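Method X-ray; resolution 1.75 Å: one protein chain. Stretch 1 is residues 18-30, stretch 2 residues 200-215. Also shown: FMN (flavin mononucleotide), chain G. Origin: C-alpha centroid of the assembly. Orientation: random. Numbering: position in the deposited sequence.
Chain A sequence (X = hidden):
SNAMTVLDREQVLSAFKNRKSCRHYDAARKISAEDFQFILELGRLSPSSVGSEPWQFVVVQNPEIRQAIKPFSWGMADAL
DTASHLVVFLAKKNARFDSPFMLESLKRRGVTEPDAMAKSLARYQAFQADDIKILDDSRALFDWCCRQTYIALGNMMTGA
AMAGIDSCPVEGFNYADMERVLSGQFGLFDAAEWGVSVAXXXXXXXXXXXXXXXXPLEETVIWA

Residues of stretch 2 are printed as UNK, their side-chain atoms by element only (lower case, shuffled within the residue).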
# COMPACT_ATOMS: atom_id res chain seq x y z
N ASN A 18 10.61 7.55 12.44
CA ASN A 18 11.81 6.73 12.40
C ASN A 18 12.07 6.18 11.00
O ASN A 18 13.22 5.95 10.63
CB ASN A 18 11.71 5.55 13.38
CG ASN A 18 11.62 5.99 14.84
OD1 ASN A 18 11.90 7.13 15.18
ND2 ASN A 18 11.25 5.05 15.70
N ARG A 19 11.01 5.96 10.20
CA ARG A 19 11.18 5.23 8.96
C ARG A 19 11.84 6.11 7.90
O ARG A 19 11.32 7.16 7.53
CB ARG A 19 9.86 4.69 8.42
CG ARG A 19 10.09 3.51 7.45
CD ARG A 19 9.14 3.51 6.24
NE ARG A 19 9.00 4.87 5.70
CZ ARG A 19 9.77 5.42 4.76
NH1 ARG A 19 10.76 4.73 4.20
NH2 ARG A 19 9.55 6.67 4.38
N LYS A 20 13.00 5.66 7.43
CA LYS A 20 13.71 6.30 6.34
C LYS A 20 14.25 5.18 5.47
O LYS A 20 14.65 4.13 5.98
CB LYS A 20 14.86 7.19 6.84
CG LYS A 20 14.46 8.15 7.95
CD LYS A 20 15.67 8.87 8.50
CE LYS A 20 15.27 10.00 9.44
NZ LYS A 20 16.41 10.95 9.62
N SER A 21 14.25 5.39 4.16
CA SER A 21 14.78 4.34 3.29
C SER A 21 16.28 4.19 3.53
O SER A 21 17.04 5.17 3.49
CB SER A 21 14.49 4.65 1.83
OG SER A 21 13.11 4.47 1.58
N CYS A 22 16.70 2.95 3.80
CA CYS A 22 18.08 2.64 4.14
C CYS A 22 18.69 1.77 3.04
O CYS A 22 18.19 0.68 2.77
CB CYS A 22 18.14 1.92 5.49
SG CYS A 22 19.77 1.28 5.93
N ARG A 23 19.79 2.25 2.44
CA ARG A 23 20.44 1.48 1.39
C ARG A 23 21.66 0.71 1.86
O ARG A 23 22.15 -0.16 1.12
CB ARG A 23 20.82 2.38 0.21
CG ARG A 23 19.64 2.74 -0.67
CD ARG A 23 18.91 3.96 -0.14
NE ARG A 23 17.78 4.32 -0.99
CZ ARG A 23 17.10 5.45 -0.87
NH1 ARG A 23 17.44 6.34 0.04
NH2 ARG A 23 16.07 5.69 -1.68
N HIS A 24 22.14 0.98 3.07
CA HIS A 24 23.41 0.45 3.56
C HIS A 24 23.25 0.04 5.00
O HIS A 24 23.10 0.89 5.89
CB HIS A 24 24.52 1.49 3.42
CG HIS A 24 24.69 1.99 2.03
ND1 HIS A 24 25.30 1.25 1.04
CD2 HIS A 24 24.30 3.15 1.44
CE1 HIS A 24 25.31 1.94 -0.09
NE2 HIS A 24 24.70 3.09 0.13
N TYR A 25 23.30 -1.26 5.25
CA TYR A 25 23.05 -1.82 6.56
C TYR A 25 24.35 -2.25 7.22
O TYR A 25 25.38 -2.42 6.55
CB TYR A 25 22.11 -3.02 6.46
CG TYR A 25 20.74 -2.70 5.94
CD1 TYR A 25 19.74 -2.24 6.80
CD2 TYR A 25 20.42 -2.87 4.59
CE1 TYR A 25 18.45 -1.97 6.33
CE2 TYR A 25 19.14 -2.59 4.11
CZ TYR A 25 18.16 -2.15 5.00
OH TYR A 25 16.90 -1.88 4.54
N ASP A 26 24.29 -2.42 8.53
CA ASP A 26 25.39 -3.03 9.28
C ASP A 26 25.37 -4.53 9.03
O ASP A 26 24.50 -5.25 9.54
CB ASP A 26 25.25 -2.70 10.77
CG ASP A 26 26.44 -3.20 11.59
OD1 ASP A 26 27.13 -4.15 11.17
OD2 ASP A 26 26.68 -2.63 12.68
N ALA A 27 26.34 -5.03 8.26
CA ALA A 27 26.33 -6.43 7.86
C ALA A 27 26.45 -7.39 9.03
O ALA A 27 26.08 -8.57 8.90
CB ALA A 27 27.47 -6.69 6.86
N ALA A 28 26.95 -6.95 10.18
CA ALA A 28 27.09 -7.84 11.32
C ALA A 28 25.84 -7.94 12.18
O ALA A 28 25.76 -8.84 13.02
CB ALA A 28 28.28 -7.41 12.18
N ARG A 29 24.84 -7.07 11.98
CA ARG A 29 23.69 -7.00 12.86
C ARG A 29 22.49 -7.73 12.25
O ARG A 29 21.97 -7.32 11.21
CB ARG A 29 23.33 -5.54 13.15
CG ARG A 29 24.25 -4.90 14.17
CD ARG A 29 23.47 -4.61 15.44
NE ARG A 29 22.92 -3.26 15.45
CZ ARG A 29 21.83 -2.90 16.11
NH1 ARG A 29 21.13 -3.78 16.81
NH2 ARG A 29 21.43 -1.64 16.06
N LYS A 30 22.04 -8.79 12.92
CA LYS A 30 20.91 -9.58 12.45
C LYS A 30 19.67 -9.28 13.29
O LYS A 30 19.74 -9.16 14.51
CB LYS A 30 21.22 -11.08 12.53
CG LYS A 30 22.47 -11.50 11.75
CD LYS A 30 22.32 -11.14 10.28
CE LYS A 30 23.63 -11.21 9.52
NZ LYS A 30 23.41 -10.83 8.10
N UNK A 200 11.31 -5.64 -0.22
CA UNK A 200 11.74 -4.78 0.87
C UNK A 200 12.94 -5.40 1.56
O UNK A 200 12.99 -6.62 1.73
c UNK A 200 10.63 -4.56 1.89
N UNK A 201 13.89 -4.57 1.98
CA UNK A 201 14.99 -4.99 2.82
C UNK A 201 14.75 -4.53 4.25
O UNK A 201 14.05 -3.55 4.49
o UNK A 201 16.30 -2.99 2.29
c UNK A 201 16.33 -4.43 2.30
c UNK A 201 16.59 -4.93 0.88
N UNK A 202 15.35 -5.25 5.20
CA UNK A 202 15.24 -4.91 6.62
C UNK A 202 16.57 -5.15 7.31
O UNK A 202 17.26 -6.14 7.02
c UNK A 202 12.34 -6.37 5.76
c UNK A 202 14.18 -5.74 7.35
c UNK A 202 11.06 -6.22 5.26
c UNK A 202 12.79 -5.58 6.81
c UNK A 202 10.20 -5.29 5.81
c UNK A 202 11.92 -4.66 7.38
c UNK A 202 10.64 -4.51 6.87
N UNK A 203 16.88 -4.29 8.27
CA UNK A 203 18.11 -4.45 9.03
C UNK A 203 18.35 -3.24 9.91
O UNK A 203 17.42 -2.52 10.27
N UNK A 204 19.61 -3.04 10.25
CA UNK A 204 20.04 -1.93 11.08
C UNK A 204 21.00 -1.06 10.27
O UNK A 204 21.98 -1.56 9.72
c UNK A 204 18.87 -2.67 14.08
c UNK A 204 17.98 -4.79 14.74
c UNK A 204 20.69 -2.44 12.36
c UNK A 204 18.84 -5.44 13.86
c UNK A 204 19.75 -3.28 13.19
o UNK A 204 17.10 -5.51 15.51
c UNK A 204 17.99 -3.42 14.85
c UNK A 204 19.72 -4.67 13.09
N UNK A 205 20.72 0.24 10.22
CA UNK A 205 21.47 1.14 9.35
C UNK A 205 22.93 1.25 9.78
O UNK A 205 23.26 1.19 10.97
c UNK A 205 20.98 3.29 10.66
c UNK A 205 20.01 4.46 10.74
c UNK A 205 19.28 4.88 13.05
n UNK A 205 18.32 3.99 12.93
n UNK A 205 20.10 5.13 12.03
c UNK A 205 20.83 2.54 9.35
n UNK A 205 19.43 5.54 14.20
N UNK A 206 23.81 1.41 8.80
CA UNK A 206 25.23 1.51 9.11
C UNK A 206 25.64 2.94 9.45
O UNK A 206 26.63 3.13 10.16
c UNK A 206 26.19 1.96 6.81
c UNK A 206 27.44 0.52 8.44
c UNK A 206 26.08 0.95 7.95
N UNK A 207 24.88 3.94 9.00
CA UNK A 207 25.21 5.33 9.27
C UNK A 207 23.92 6.12 9.42
O UNK A 207 22.82 5.59 9.21
c UNK A 207 26.10 5.92 8.16
o UNK A 207 27.68 6.20 5.91
c UNK A 207 26.47 6.17 5.68
n UNK A 207 25.96 6.41 4.47
c UNK A 207 25.48 5.85 6.77
N UNK A 208 24.05 7.39 9.77
CA UNK A 208 22.86 8.21 9.89
C UNK A 208 22.27 8.48 8.51
O UNK A 208 22.97 8.53 7.50
c UNK A 208 23.23 9.32 12.13
o UNK A 208 20.98 8.66 12.59
o UNK A 208 22.55 7.20 13.01
c UNK A 208 23.17 9.52 10.62
c UNK A 208 22.18 8.33 12.62
N UNK A 209 20.95 8.58 8.46
CA UNK A 209 20.21 8.84 7.24
C UNK A 209 19.47 10.16 7.40
O UNK A 209 18.73 10.35 8.38
c UNK A 209 19.06 5.17 6.99
c UNK A 209 19.23 7.70 6.92
c UNK A 209 18.45 8.01 5.65
c UNK A 209 19.97 6.36 6.82
N UNK A 210 19.67 11.07 6.45
CA UNK A 210 18.95 12.34 6.48
C UNK A 210 17.48 12.14 6.12
O UNK A 210 17.14 11.35 5.24
c UNK A 210 19.60 13.33 5.51
N UNK A 211 16.61 12.89 6.82
CA UNK A 211 15.19 12.89 6.49
C UNK A 211 14.97 13.45 5.09
O UNK A 211 15.52 14.50 4.75
c UNK A 211 14.41 13.73 7.50
c UNK A 211 12.92 13.61 7.26
o UNK A 211 14.72 13.29 8.82
N UNK A 212 14.17 12.76 4.29
CA UNK A 212 13.94 13.17 2.91
C UNK A 212 12.69 14.05 2.81
O UNK A 212 11.78 13.96 3.63
c UNK A 212 16.33 11.82 1.89
c UNK A 212 17.55 10.93 1.68
c UNK A 212 13.81 11.94 2.00
n UNK A 212 17.79 10.00 2.82
c UNK A 212 15.04 11.02 2.05
N UNK A 213 12.68 14.92 1.80
CA UNK A 213 11.64 15.94 1.66
C UNK A 213 10.32 15.32 1.22
O UNK A 213 10.27 14.23 0.65
c UNK A 213 12.06 17.00 0.65
N UNK A 214 9.24 16.05 1.48
CA UNK A 214 7.92 15.74 0.95
C UNK A 214 7.29 17.04 0.45
O UNK A 214 7.60 18.13 0.95
c UNK A 214 7.00 15.10 2.01
n UNK A 214 8.82 9.54 2.54
n UNK A 214 9.85 11.50 1.87
c UNK A 214 8.74 10.79 2.09
c UNK A 214 7.43 13.71 2.47
c UNK A 214 7.36 12.70 1.33
n UNK A 214 7.55 11.33 1.83
N UNK A 215 6.44 16.91 -0.55
CA UNK A 215 5.65 18.04 -1.00
C UNK A 215 4.85 18.59 0.18
O UNK A 215 4.44 17.84 1.06
n UNK A 215 2.76 17.01 -4.13
c UNK A 215 4.70 17.59 -2.11
c UNK A 215 3.92 17.83 -4.45
n UNK A 215 3.61 15.15 -5.17
c UNK A 215 2.64 15.74 -4.47
c UNK A 215 4.48 18.55 -3.23
n UNK A 215 1.54 15.06 -4.13
N1 FMN G . 14.95 2.98 -2.96
C2 FMN G . 16.03 2.42 -3.57
O2 FMN G . 17.17 2.82 -3.25
N3 FMN G . 15.92 1.43 -4.47
C4 FMN G . 14.73 0.97 -4.90
O4 FMN G . 14.63 0.00 -5.68
C4A FMN G . 13.52 1.55 -4.30
N5 FMN G . 12.30 1.20 -4.75
C5A FMN G . 11.19 1.67 -4.12
C6 FMN G . 9.96 1.06 -4.38
C7 FMN G . 8.82 1.53 -3.74
C7M FMN G . 7.47 0.90 -4.00
C8 FMN G . 8.92 2.64 -2.76
C8M FMN G . 7.69 3.07 -2.00
C9 FMN G . 10.16 3.21 -2.46
C9A FMN G . 11.31 2.71 -3.06
N10 FMN G . 12.58 3.24 -2.73
C10 FMN G . 13.70 2.70 -3.37
C1' FMN G . 12.72 4.28 -1.71
C2' FMN G . 12.35 5.67 -2.23
O2' FMN G . 13.40 6.21 -3.08
C3' FMN G . 12.07 6.54 -1.00
O3' FMN G . 10.92 6.00 -0.33
C4' FMN G . 11.78 8.02 -1.29
O4' FMN G . 12.88 8.60 -1.98
C5' FMN G . 11.53 8.78 0.00
O5' FMN G . 12.64 8.67 0.89
P FMN G . 12.38 8.11 2.38
O1P FMN G . 11.64 6.83 2.09
O2P FMN G . 13.70 7.91 3.05
O3P FMN G . 11.49 9.08 3.10
O HOH W 1 16.19 7.86 2.70
O HOH W 2 18.00 -1.71 0.88
O HOH W 3 22.90 3.53 6.71
O HOH W 4 21.68 -5.04 9.62

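Position 200 has one side-chain carbon. This CB is 7.3 Å from Tyr25 OH, too far for contact. This is Ala200. Position 201 has a carbon carrying one oxygen and one carbon. Its oxygen lies 2.6 Å from Tyr25 OH, a hydrogen bond that either hydroxyl could donate. This is Thr201.

Position 202 has one carbon and a six-carbon ring without a heteroatom. It points away from stretch 1. This is Phe202. Position 203 has no side-chain atoms. Its N is 3.4 Å from Tyr25 CE1, and an ideal CB would fall 2.8 Å from Tyr25 CD1, a clash. This is Gly203, the last residue of the strand.

Position 204 has one carbon and a six-carbon ring bearing an oxygen. The Arg29 guanidinium lies flat on the ring, centres 3.8 Å apart, planes at 18°. This is Tyr204. Its O accepts a hydrogen bond from Asp26 N at 2.7 Å.

Position 205 has three carbons, a nitrogen, then a carbon with two more nitrogens. Its CB is 3.8 Å from Cys22 SG, but CA-to-CB points away overall. This is Arg205.

Position 206 has a carbon carrying two carbons, one of them 3.8 Å from His24 CB. This is Val206. Its N donates to His24 O at 3.0 Å.

Position 207 has three carbons, the last carrying one oxygen and one nitrogen: Gln207. Water 3 links its N to His24 O. Position 208 has three carbons, the last carrying two oxygens. It makes no contact with stretch 1. This is Glu208, salt-bridged to Arg205.

Position 209 has four carbons, forked at the first, with one arm two carbons long. The arm's end is 3.7 Å from Cys22 CB. This is Ile209. Its O accepts from Lys20 NZ at 2.7 Å.

Position 210 has one carbon, pointing away: Ala210. Position 211 has a carbon carrying one oxygen and one carbon. The oxygen accepts from Lys20 NZ at 3.0 Å. This is Thr211.

Position 212 has four carbons in a row ending in nitrogen: Lys212. Water 1 joins its NZ to Ser21 O and FMN O2P. Position 213 has one carbon, out of reach: Ala213.

Positions 214 and 215 each have three carbons, a nitrogen, then a carbon with two nitrogens. The first approaches Arg19; the second is out of reach. They are Arg214 and Arg215.

The backbones meet at a single bridge, Tyr25 with Arg205. Lys20 and Ile209 extend the contact. Arg19 NH2 and Arg214 NH2 are 3.5 Å apart. Arg214 NH2 donates to FMN O3P at 2.8 Å, and Arg19 NH2 makes a weak hydrogen bond to FMN O3P at 3.3 Å. The phosphate offsets their like charges.

Stretch 2 (200-215) ATFGYRVQEIATKARR
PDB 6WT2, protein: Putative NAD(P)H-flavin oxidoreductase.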